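Local coordinates for putative tRNA (Adenine(37)-N6)-methyltransferase (Pseudomonas aeruginosa, PDB 7BTU) that probably transfers a methyl group from S-adenosyl-L-methionine to the N6-threonylcarbamoyladenosine at position 37 of tRNA, at the interface of chains A and B. Residues are numbered along the deposited sequence; one frame, centred on the assembly and turned at random. Chains: chain A/B, Putative tRNA (Adenine(37)-N6)-methyltransferase.

Contact 1: the interface of chains A and B. Residues chain A 14, 52-53, 135-138; chain B 94-96, 101.
B:Arg101, the first residue of the R-P-N-G-I-G stretch typical of the TrmO family, grips A:Asp135 of the D-I-K-P-Y segment on strand 132-138. The salt bridge is side-on: B:Arg101 NE lies 2.8 Å from A:Asp135 OD2 and also bonds A:Asp135 OD1, both on the syn lone pair. NH2 reaches OD1 too, from 21° out of the carboxylate plane, and the two flat groups are turned 39° apart. A bend at chi3 (-48°) swings the guanidinium across the aspartate, and B:Arg101 NH2 also donates to the backbone A:Ile136 O at 2.8 Å. A:Lys137 NZ approaches OD2 from above the carboxylate plane, a same-side salt bridge modelled so short that its length is doubtful.

A backbone bond of 3.1 Å runs from B:Phe94 N to A:Ala52 O, in 3-10 helix 50-53.

Apolar groups pack against the B:Phe94 ring. A:Ile136 CD1 lies over one face, toward the rim. A:Ile14 meets the ring tip to tip, A:Ile14 CD1 to B:Phe94 CZ at 3.6 Å, while A:Ala52 CB and A:Leu53 CD2 touch the CD2 side. Nearby, A:Pro138 CG lies 3.3 Å from B:Ala95 O.

A polar neighbour, the carboxylate oxygen A:Asp135 OD1, stands in plane at the ring edge, 3.7 Å from B:Phe94 CE1.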
loop_
_atom_site.group_PDB
_atom_site.type_symbol
_atom_site.label_atom_id
_atom_site.label_comp_id
_atom_site.label_asym_id
_atom_site.label_seq_id
_atom_site.Cartn_x
_atom_site.Cartn_y
_atom_site.Cartn_z
ATOM N N ILE A 14 3.415 4.823 -16.004
ATOM C CA ILE A 14 4.591 4.112 -16.517
ATOM C C ILE A 14 4.228 2.912 -17.395
ATOM O O ILE A 14 5.124 2.309 -18.014
ATOM C CB ILE A 14 5.464 3.632 -15.345
ATOM C CG1 ILE A 14 4.669 2.607 -14.536
ATOM C CG2 ILE A 14 5.894 4.816 -14.452
ATOM C CD1 ILE A 14 5.557 1.893 -13.422
ATOM N N ALA A 52 15.442 -1.056 -14.817
ATOM C CA ALA A 52 14.485 -0.553 -13.832
ATOM C C ALA A 52 13.927 -1.643 -12.927
ATOM O O ALA A 52 13.350 -1.318 -11.880
ATOM C CB ALA A 52 13.343 0.179 -14.528
ATOM N N LEU A 53 14.115 -2.917 -13.289
ATOM C CA LEU A 53 13.506 -4.051 -12.617
ATOM C C LEU A 53 14.495 -4.907 -11.858
ATOM O O LEU A 53 14.071 -5.885 -11.231
ATOM C CB LEU A 53 12.782 -4.942 -13.635
ATOM C CG LEU A 53 11.824 -4.105 -14.482
ATOM C CD1 LEU A 53 11.215 -4.977 -15.567
ATOM C CD2 LEU A 53 10.721 -3.503 -13.611
ATOM N N ASP A 135 3.188 3.252 -10.600
ATOM C CA ASP A 135 4.371 2.880 -9.826
ATOM C C ASP A 135 4.267 1.395 -9.519
ATOM O O ASP A 135 3.169 0.801 -9.497
ATOM C CB ASP A 135 4.469 3.702 -8.522
ATOM C CG ASP A 135 5.894 3.743 -7.909
ATOM O OD1 ASP A 135 6.865 3.166 -8.478
ATOM O OD2 ASP A 135 6.032 4.351 -6.808
ATOM N N ILE A 136 5.436 0.821 -9.294
ATOM C CA ILE A 136 5.653 -0.547 -8.850
ATOM C C ILE A 136 6.560 -0.455 -7.622
ATOM O O ILE A 136 7.589 0.222 -7.678
ATOM C CB ILE A 136 6.377 -1.384 -9.936
ATOM C CG1 ILE A 136 5.581 -1.464 -11.260
ATOM C CG2 ILE A 136 6.720 -2.817 -9.388
ATOM C CD1 ILE A 136 6.510 -1.692 -12.456
ATOM N N LYS A 137 6.202 -1.146 -6.541
ATOM C CA LYS A 137 7.044 -1.230 -5.345
ATOM C C LYS A 137 7.116 -2.683 -4.908
ATOM O O LYS A 137 6.090 -3.361 -4.927
ATOM C CB LYS A 137 6.470 -0.386 -4.190
ATOM C CG LYS A 137 6.383 1.128 -4.481
ATOM C CD LYS A 137 5.613 1.875 -3.330
ATOM C CE LYS A 137 5.860 3.390 -3.381
ATOM N NZ LYS A 137 5.289 3.969 -4.542
ATOM N N PRO A 138 8.281 -3.172 -4.455
ATOM C CA PRO A 138 8.331 -4.527 -3.886
ATOM C C PRO A 138 7.497 -4.603 -2.614
ATOM O O PRO A 138 7.444 -3.657 -1.823
ATOM C CB PRO A 138 9.836 -4.746 -3.577
ATOM C CG PRO A 138 10.341 -3.296 -3.334
ATOM C CD PRO A 138 9.570 -2.458 -4.339
ATOM N N PHE B 94 12.214 0.039 -9.322
ATOM C CA PHE B 94 10.975 -0.682 -9.034
ATOM C C PHE B 94 11.200 -1.879 -8.121
ATOM O O PHE B 94 10.220 -2.509 -7.705
ATOM C CB PHE B 94 10.318 -1.124 -10.348
ATOM C CG PHE B 94 9.886 0.031 -11.198
ATOM C CD1 PHE B 94 9.180 1.083 -10.640
ATOM C CD2 PHE B 94 10.186 0.076 -12.554
ATOM C CE1 PHE B 94 8.733 2.177 -11.468
ATOM C CE2 PHE B 94 9.754 1.139 -13.346
ATOM C CZ PHE B 94 9.058 2.195 -12.814
ATOM N N ALA B 95 12.457 -2.201 -7.822
ATOM C CA ALA B 95 12.786 -3.218 -6.837
ATOM C C ALA B 95 13.026 -2.608 -5.454
ATOM O O ALA B 95 13.443 -3.320 -4.533
ATOM C CB ALA B 95 14.035 -3.992 -7.296
ATOM N N THR B 96 12.784 -1.307 -5.307
ATOM C CA THR B 96 13.096 -0.562 -4.102
ATOM C C THR B 96 11.932 0.321 -3.713
ATOM O O THR B 96 11.005 0.600 -4.499
ATOM C CB THR B 96 14.310 0.377 -4.276
ATOM O OG1 THR B 96 13.874 1.536 -5.013
ATOM C CG2 THR B 96 15.486 -0.294 -4.999
ATOM N N ARG B 101 11.543 8.500 -7.393
ATOM C CA ARG B 101 10.979 7.472 -8.263
ATOM C C ARG B 101 9.949 8.087 -9.216
ATOM O O ARG B 101 9.489 9.216 -8.995
ATOM C CB ARG B 101 10.362 6.343 -7.430
ATOM C CG ARG B 101 9.235 6.783 -6.584
ATOM C CD ARG B 101 8.848 5.673 -5.579
ATOM N NE ARG B 101 8.713 4.344 -6.181
ATOM C CZ ARG B 101 9.605 3.352 -6.070
ATOM N NH1 ARG B 101 10.761 3.520 -5.411
ATOM N NH2 ARG B 101 9.365 2.209 -6.679
#

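Contact 2: the interface of chains A and B. Residues chain A 94-96, 155; chain B 52-56, 137-138.
The F-A-T part of the G-V-F-A-T-R stretch of this TrmO-family protein, carried by 3-10 helix 93-95 of chain A and the residue after it, docks against chain B at the end of 3-10 helix 50-52, the loop 53-55 and the start of 3-10 helix 56-58. A:Phe94 N donates to B:Ala52 O at 3.1 Å, with 151° at the hydrogen, which ties the middle of the turn to the end of 3-10 helix 50-52. With CG beside its own backbone N (chi1 -64°), the A:Phe94 side chain stays next to that bond and lays its CD2 side against chain B. There A:Phe94 CD2 meets B:Ala52 CB at 3.8 Å, and B:Leu53 CD2 comes to the same ring carbon.

The small A:Ala95 methyl lies close against the main chain of the partner loop. A:Ala95 CB rests on the carbonyl oxygen B:Glu54 O at 3.2 Å, and B:Gly55 CA is a further neighbour. B:Leu56 comes to the same turn, its CD2 branch touching A:Ala95 CA at 3.7 Å and the carbonyl oxygen of A:Phe94.

B:Pro138, at the end of strand 132-138, presents the outer carbons of its ring to the peptide oxygens of the turn: CG lies 3.4 Å from A:Ala95 O, and CD lies 3.4 Å from A:Thr96 O. A:Asp155 OD2 merely grazes B:Pro138 CG.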
loop_
_atom_site.group_PDB
_atom_site.type_symbol
_atom_site.label_atom_id
_atom_site.label_comp_id
_atom_site.label_asym_id
_atom_site.label_seq_id
_atom_site.Cartn_x
_atom_site.Cartn_y
_atom_site.Cartn_z
ATOM N N PHE A 94 -12.899 7.917 3.348
ATOM C CA PHE A 94 -11.601 7.475 3.852
ATOM C C PHE A 94 -11.680 6.215 4.721
ATOM O O PHE A 94 -10.637 5.649 5.095
ATOM C CB PHE A 94 -10.971 8.659 4.607
ATOM C CG PHE A 94 -10.675 9.830 3.719
ATOM C CD1 PHE A 94 -10.022 9.639 2.533
ATOM C CD2 PHE A 94 -11.080 11.101 4.064
ATOM C CE1 PHE A 94 -9.716 10.731 1.698
ATOM C CE2 PHE A 94 -10.808 12.181 3.237
ATOM C CZ PHE A 94 -10.116 11.993 2.050
ATOM N N ALA A 95 -12.881 5.773 5.065
ATOM C CA ALA A 95 -13.082 4.514 5.755
ATOM C C ALA A 95 -13.366 3.360 4.797
ATOM O O ALA A 95 -13.787 2.283 5.249
ATOM C CB ALA A 95 -14.236 4.634 6.760
ATOM N N THR A 96 -13.191 3.570 3.496
ATOM C CA THR A 96 -13.500 2.551 2.506
ATOM C C THR A 96 -12.318 2.378 1.575
ATOM O O THR A 96 -11.410 3.218 1.506
ATOM C CB THR A 96 -14.724 2.888 1.642
ATOM O OG1 THR A 96 -14.334 3.876 0.669
ATOM C CG2 THR A 96 -15.827 3.421 2.475
ATOM N N ASP A 155 -15.158 -4.687 5.468
ATOM C CA ASP A 155 -13.904 -5.151 4.872
ATOM C C ASP A 155 -13.563 -6.604 5.245
ATOM O O ASP A 155 -12.419 -7.056 5.054
ATOM C CB ASP A 155 -12.781 -4.207 5.314
ATOM C CG ASP A 155 -12.944 -2.795 4.721
ATOM O OD1 ASP A 155 -13.104 -2.702 3.494
ATOM O OD2 ASP A 155 -12.927 -1.798 5.482
ATOM N N ALA B 52 -16.336 12.432 6.355
ATOM C CA ALA B 52 -15.396 11.743 5.476
ATOM C C ALA B 52 -14.669 10.605 6.183
ATOM O O ALA B 52 -14.093 9.734 5.513
ATOM C CB ALA B 52 -14.390 12.754 4.943
ATOM N N LEU B 53 -14.704 10.598 7.515
ATOM C CA LEU B 53 -13.956 9.669 8.357
ATOM C C LEU B 53 -14.849 8.644 9.041
ATOM O O LEU B 53 -14.331 7.720 9.677
ATOM C CB LEU B 53 -13.215 10.464 9.430
ATOM C CG LEU B 53 -12.334 11.632 8.936
ATOM C CD1 LEU B 53 -11.668 12.302 10.152
ATOM C CD2 LEU B 53 -11.298 11.118 8.003
ATOM N N GLU B 54 -16.174 8.784 8.926
ATOM C CA GLU B 54 -17.092 7.889 9.621
ATOM C C GLU B 54 -16.830 6.432 9.218
ATOM O O GLU B 54 -16.778 6.111 8.024
ATOM C CB GLU B 54 -18.544 8.274 9.318
ATOM N N GLY B 55 -16.682 5.552 10.216
ATOM C CA GLY B 55 -16.277 4.153 10.028
ATOM C C GLY B 55 -14.841 3.854 10.449
ATOM O O GLY B 55 -14.508 2.688 10.741
ATOM N N LEU B 56 -13.989 4.873 10.517
ATOM C CA LEU B 56 -12.609 4.693 10.966
ATOM C C LEU B 56 -12.495 4.285 12.429
ATOM O O LEU B 56 -11.427 3.815 12.846
ATOM C CB LEU B 56 -11.815 5.982 10.693
ATOM C CG LEU B 56 -11.442 6.078 9.209
ATOM C CD1 LEU B 56 -10.601 7.337 8.898
ATOM C CD2 LEU B 56 -10.749 4.803 8.642
ATOM N N LYS B 137 -6.833 5.247 3.384
ATOM C CA LYS B 137 -7.677 4.041 3.232
ATOM C C LYS B 137 -7.412 3.129 4.421
ATOM O O LYS B 137 -6.292 3.109 4.942
ATOM C CB LYS B 137 -7.357 3.261 1.940
ATOM N N PRO B 138 -8.394 2.327 4.835
ATOM C CA PRO B 138 -8.154 1.352 5.917
ATOM C C PRO B 138 -7.152 0.316 5.475
ATOM O O PRO B 138 -7.216 -0.169 4.351
ATOM C CB PRO B 138 -9.529 0.674 6.135
ATOM C CG PRO B 138 -10.506 1.568 5.485
ATOM C CD PRO B 138 -9.787 2.308 4.351
#

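Contact 3: the interface of chains A and B. Residues chain A 59, 138-141; chain B 94-95, 97, 151, 153.
The loop before strand 61-67 of chain A, together with the end of strand 132-138 and the start of helix 141-144, meets the 151-153 loop and residue 97 of chain B. A:Val59 and B:Asn151 form an antiparallel beta bridge, their side chains lying alongside each other and pointing the same way. B:Asn151 does most of the work. With CG anti to its backbone N (chi1 180°), the amide is carried over to the backbone of A:Tyr139, and B:Asn151 ND2 donates to A:Tyr139 O at 3.1 Å. The bond is almost straight at the hydrogen (170°) and lies in the amide plane, yet it arrives 47° above the carbonyl plane of the acceptor. The other end of the amide accepts from B:Ile153 N, 2.8 Å from B:Asn151 OD1, which fixes its rotation and presents ND2 to the partner.

Van der Waals contacts flank the asparagine. A:Pro138 CB lies 3.7 Å from B:Asn151 ND2, and A:Pro141 CD comes within 4.0 Å of B:Asn151 CB. Separately, A:Val59 crosses B:Ile153 at about a right angle, its CG2 touching B:Ile153 CG1 at 3.8 Å. The poorly ordered B:Arg97 passes A:Val140 obliquely, its position too uncertain to carry a specific bond. The patch thus anchors the loop around B:Asn151 to the partner's 138-141 segment and A:Val59, and may help to hold the two chains together in the deposited dimer.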
loop_
_atom_site.group_PDB
_atom_site.type_symbol
_atom_site.label_atom_id
_atom_site.label_comp_id
_atom_site.label_asym_id
_atom_site.label_seq_id
_atom_site.Cartn_x
_atom_site.Cartn_y
_atom_site.Cartn_z
ATOM N N VAL A 59 11.741 -11.048 -5.482
ATOM C CA VAL A 59 10.568 -10.442 -4.848
ATOM C C VAL A 59 9.316 -11.174 -5.335
ATOM O O VAL A 59 9.043 -11.198 -6.539
ATOM C CB VAL A 59 10.482 -8.945 -5.172
ATOM C CG1 VAL A 59 9.141 -8.320 -4.661
ATOM C CG2 VAL A 59 11.717 -8.228 -4.600
ATOM N N PRO A 138 8.281 -3.172 -4.455
ATOM C CA PRO A 138 8.331 -4.527 -3.886
ATOM C C PRO A 138 7.497 -4.603 -2.614
ATOM O O PRO A 138 7.444 -3.657 -1.823
ATOM C CB PRO A 138 9.836 -4.746 -3.577
ATOM C CG PRO A 138 10.341 -3.296 -3.334
ATOM C CD PRO A 138 9.570 -2.458 -4.339
ATOM N N TYR A 139 6.844 -5.738 -2.421
ATOM C CA TYR A 139 6.194 -6.012 -1.147
ATOM C C TYR A 139 7.287 -6.409 -0.148
ATOM O O TYR A 139 8.112 -7.298 -0.423
ATOM C CB TYR A 139 5.177 -7.147 -1.307
ATOM C CG TYR A 139 4.322 -7.361 -0.085
ATOM C CD1 TYR A 139 4.744 -8.200 0.926
ATOM C CD2 TYR A 139 3.091 -6.725 0.044
ATOM C CE1 TYR A 139 3.957 -8.385 2.083
ATOM C CE2 TYR A 139 2.281 -6.924 1.177
ATOM C CZ TYR A 139 2.733 -7.727 2.195
ATOM O OH TYR A 139 1.980 -7.869 3.340
ATOM N N VAL A 140 7.285 -5.775 1.024
ATOM C CA VAL A 140 8.326 -6.033 2.037
ATOM C C VAL A 140 7.634 -6.509 3.311
ATOM O O VAL A 140 7.021 -5.686 4.012
ATOM C CB VAL A 140 9.134 -4.760 2.337
ATOM C CG1 VAL A 140 10.190 -5.061 3.431
ATOM C CG2 VAL A 140 9.788 -4.184 1.062
ATOM N N PRO A 141 7.716 -7.797 3.659
ATOM C CA PRO A 141 6.849 -8.307 4.741
ATOM C C PRO A 141 7.047 -7.632 6.079
ATOM O O PRO A 141 6.056 -7.320 6.741
ATOM C CB PRO A 141 7.218 -9.794 4.808
ATOM C CG PRO A 141 7.600 -10.133 3.425
ATOM C CD PRO A 141 8.220 -8.882 2.803
ATOM N N PHE B 94 12.214 0.039 -9.322
ATOM C CA PHE B 94 10.975 -0.682 -9.034
ATOM C C PHE B 94 11.200 -1.879 -8.121
ATOM O O PHE B 94 10.220 -2.509 -7.705
ATOM C CB PHE B 94 10.318 -1.124 -10.348
ATOM C CG PHE B 94 9.886 0.031 -11.198
ATOM C CD1 PHE B 94 9.180 1.083 -10.640
ATOM C CD2 PHE B 94 10.186 0.076 -12.554
ATOM C CE1 PHE B 94 8.733 2.177 -11.468
ATOM C CE2 PHE B 94 9.754 1.139 -13.346
ATOM C CZ PHE B 94 9.058 2.195 -12.814
ATOM N N ALA B 95 12.457 -2.201 -7.822
ATOM C CA ALA B 95 12.786 -3.218 -6.837
ATOM C C ALA B 95 13.026 -2.608 -5.454
ATOM O O ALA B 95 13.443 -3.320 -4.533
ATOM C CB ALA B 95 14.035 -3.992 -7.296
ATOM N N ARG B 97 12.022 0.785 -2.479
ATOM C CA ARG B 97 11.161 1.839 -1.975
ATOM C C ARG B 97 11.904 3.173 -1.936
ATOM O O ARG B 97 11.616 4.025 -1.086
ATOM C CB ARG B 97 10.641 1.463 -0.587
ATOM C CG ARG B 97 9.809 0.217 -0.563
ATOM C CD ARG B 97 9.585 -0.214 0.880
ATOM N NE ARG B 97 8.652 -1.329 0.929
ATOM C CZ ARG B 97 7.341 -1.240 0.720
ATOM N NH1 ARG B 97 6.757 -0.059 0.469
ATOM N NH2 ARG B 97 6.624 -2.335 0.758
ATOM N N ASN B 151 10.790 -11.680 0.220
ATOM C CA ASN B 151 11.572 -10.613 -0.403
ATOM C C ASN B 151 13.018 -10.793 0.020
ATOM O O ASN B 151 13.344 -10.491 1.162
ATOM C CB ASN B 151 11.058 -9.238 0.004
ATOM C CG ASN B 151 11.858 -8.088 -0.632
ATOM O OD1 ASN B 151 13.104 -8.131 -0.747
ATOM N ND2 ASN B 151 11.142 -7.025 -0.998
ATOM N N ILE B 153 15.685 -9.166 -1.217
ATOM C CA ILE B 153 16.605 -8.034 -1.316
ATOM C C ILE B 153 16.436 -7.051 -0.160
ATOM O O ILE B 153 17.370 -6.300 0.143
ATOM C CB ILE B 153 16.534 -7.355 -2.696
ATOM C CG1 ILE B 153 15.116 -7.220 -3.192
ATOM C CG2 ILE B 153 17.329 -8.183 -3.763
ATOM C CD1 ILE B 153 15.052 -6.240 -4.331
#

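Contact 4: the interface of chains A and B. Residues chain A 11, 13, 16, 67, 132; chain B 7-9.
A:Val11 and B:His9 pair through their backbones, joining the short 9-11 strands of the two chains of the deposited TrmO assembly as an antiparallel beta bridge. A:Val11 N donates to B:His9 O at 2.9 Å, and B:His9 N returns a bond to A:Val11 O at 2.8 Å, so both backbone polar groups of each residue are used across the interface.

Beside this bridge the packing is apolar. The two side chains lie alongside each other, pointing the same way; A:Val11 CG2 sits between its own N and carbonyl carbon and rests against B:His9 CB at 3.9 Å. A:Leu67, at the end of strand 61-67, slides past the histidine in the opposite direction. The A:Leu67 CD2 branch touches the imidazole carbon CD2 of B:His9 at 3.6 Å, while the CD1 branch serves B:Met7.

B:Met7 hides 75 Å² of its surface against chain A. Its CG is anti to the backbone N (chi1 170°) and chi2 is extended too, sending the thioether in among the partner's side chains. There B:Met7 SD lies 3.8 Å from each of A:Leu67 CD1, A:Pro13 CG and A:Pro132 CG; both prolines cross the methionine at about a right angle. A final bend at chi3 (-53°) turns the methyl toward A:Tyr16, where B:Met7 CE lies in plane at the edge of the phenol ring, 3.7 Å from A:Tyr16 OH.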
loop_
_atom_site.group_PDB
_atom_site.type_symbol
_atom_site.label_atom_id
_atom_site.label_comp_id
_atom_site.label_asym_id
_atom_site.label_seq_id
_atom_site.Cartn_x
_atom_site.Cartn_y
_atom_site.Cartn_z
ATOM N N VAL A 11 0.873 13.370 -12.612
ATOM C CA VAL A 11 1.356 12.002 -12.737
ATOM C C VAL A 11 1.001 11.508 -14.143
ATOM O O VAL A 11 0.024 11.959 -14.763
ATOM C CB VAL A 11 0.770 11.073 -11.640
ATOM C CG1 VAL A 11 1.145 11.596 -10.225
ATOM C CG2 VAL A 11 -0.743 10.932 -11.814
ATOM N N PRO A 13 1.224 7.604 -16.460
ATOM C CA PRO A 13 1.430 6.169 -16.267
ATOM C C PRO A 13 2.817 5.757 -16.728
ATOM O O PRO A 13 3.321 6.242 -17.738
ATOM C CB PRO A 13 0.359 5.517 -17.162
ATOM C CG PRO A 13 -0.485 6.622 -17.674
ATOM C CD PRO A 13 0.226 7.919 -17.484
ATOM N N TYR A 16 0.553 0.115 -18.744
ATOM C CA TYR A 16 -0.885 -0.213 -18.744
ATOM C C TYR A 16 -1.055 -1.707 -18.520
ATOM O O TYR A 16 -0.275 -2.522 -19.037
ATOM C CB TYR A 16 -1.561 0.188 -20.065
ATOM C CG TYR A 16 -1.561 1.686 -20.287
ATOM C CD1 TYR A 16 -0.466 2.326 -20.877
ATOM C CD2 TYR A 16 -2.651 2.471 -19.898
ATOM C CE1 TYR A 16 -0.453 3.703 -21.087
ATOM C CE2 TYR A 16 -2.658 3.874 -20.116
ATOM C CZ TYR A 16 -1.543 4.481 -20.688
ATOM O OH TYR A 16 -1.538 5.851 -20.892
ATOM N N LEU A 67 -4.269 4.282 -11.658
ATOM C CA LEU A 67 -5.357 5.223 -11.783
ATOM C C LEU A 67 -6.681 4.438 -11.880
ATOM O O LEU A 67 -6.783 3.501 -12.666
ATOM C CB LEU A 67 -5.161 6.094 -13.038
ATOM C CG LEU A 67 -4.020 7.112 -13.001
ATOM C CD1 LEU A 67 -3.803 7.854 -14.360
ATOM C CD2 LEU A 67 -4.217 8.062 -11.832
ATOM N N PRO A 132 -4.202 2.147 -16.130
ATOM C CA PRO A 132 -2.874 2.828 -16.148
ATOM C C PRO A 132 -2.197 2.658 -14.805
ATOM O O PRO A 132 -2.802 2.925 -13.763
ATOM C CB PRO A 132 -3.203 4.311 -16.382
ATOM C CG PRO A 132 -4.744 4.365 -16.744
ATOM C CD PRO A 132 -5.336 3.090 -16.149
ATOM N N MET B 7 -0.888 10.285 -21.432
ATOM C CA MET B 7 -1.902 10.576 -20.429
ATOM C C MET B 7 -1.268 11.291 -19.240
ATOM O O MET B 7 -0.159 10.948 -18.822
ATOM C CB MET B 7 -2.594 9.275 -19.979
ATOM C CG MET B 7 -3.523 9.425 -18.753
ATOM S SD MET B 7 -4.080 7.792 -18.129
ATOM C CE MET B 7 -4.743 7.013 -19.559
ATOM N N THR B 8 -1.959 12.307 -18.723
ATOM C CA THR B 8 -1.554 12.980 -17.485
ATOM C C THR B 8 -2.751 13.140 -16.570
ATOM O O THR B 8 -3.879 13.312 -17.049
ATOM C CB THR B 8 -0.964 14.347 -17.778
ATOM O OG1 THR B 8 -2.018 15.190 -18.271
ATOM C CG2 THR B 8 0.133 14.228 -18.890
ATOM N N HIS B 9 -2.495 13.181 -15.256
ATOM C CA HIS B 9 -3.567 13.266 -14.266
ATOM C C HIS B 9 -3.082 14.157 -13.132
ATOM O O HIS B 9 -1.947 14.010 -12.679
ATOM C CB HIS B 9 -3.943 11.877 -13.743
ATOM C CG HIS B 9 -4.911 11.887 -12.592
ATOM N ND1 HIS B 9 -6.218 12.312 -12.723
ATOM C CD2 HIS B 9 -4.760 11.533 -11.281
ATOM C CE1 HIS B 9 -6.826 12.234 -11.545
ATOM N NE2 HIS B 9 -5.971 11.745 -10.661
#

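Contact 1 and contact 3 are neighbours, their C-alpha centres about 9 Å apart, and share A:Pro138, B:Phe94 and B:Ala95. Contact 4 lies about 15 Å from contact 1, and strand 132-138 of chain A contributes to all three. Contact 2, about 28 Å from contact 1, repeats much of it with the chains exchanged, as the two-fold symmetry requires. Each chain therefore both offers its 93-95 turn and receives that of its partner, while the bridge of contact 4 joins like strands. This reciprocal pattern is consistent with a two-fold dimer, though the structure alone does not show that this is the form in solution.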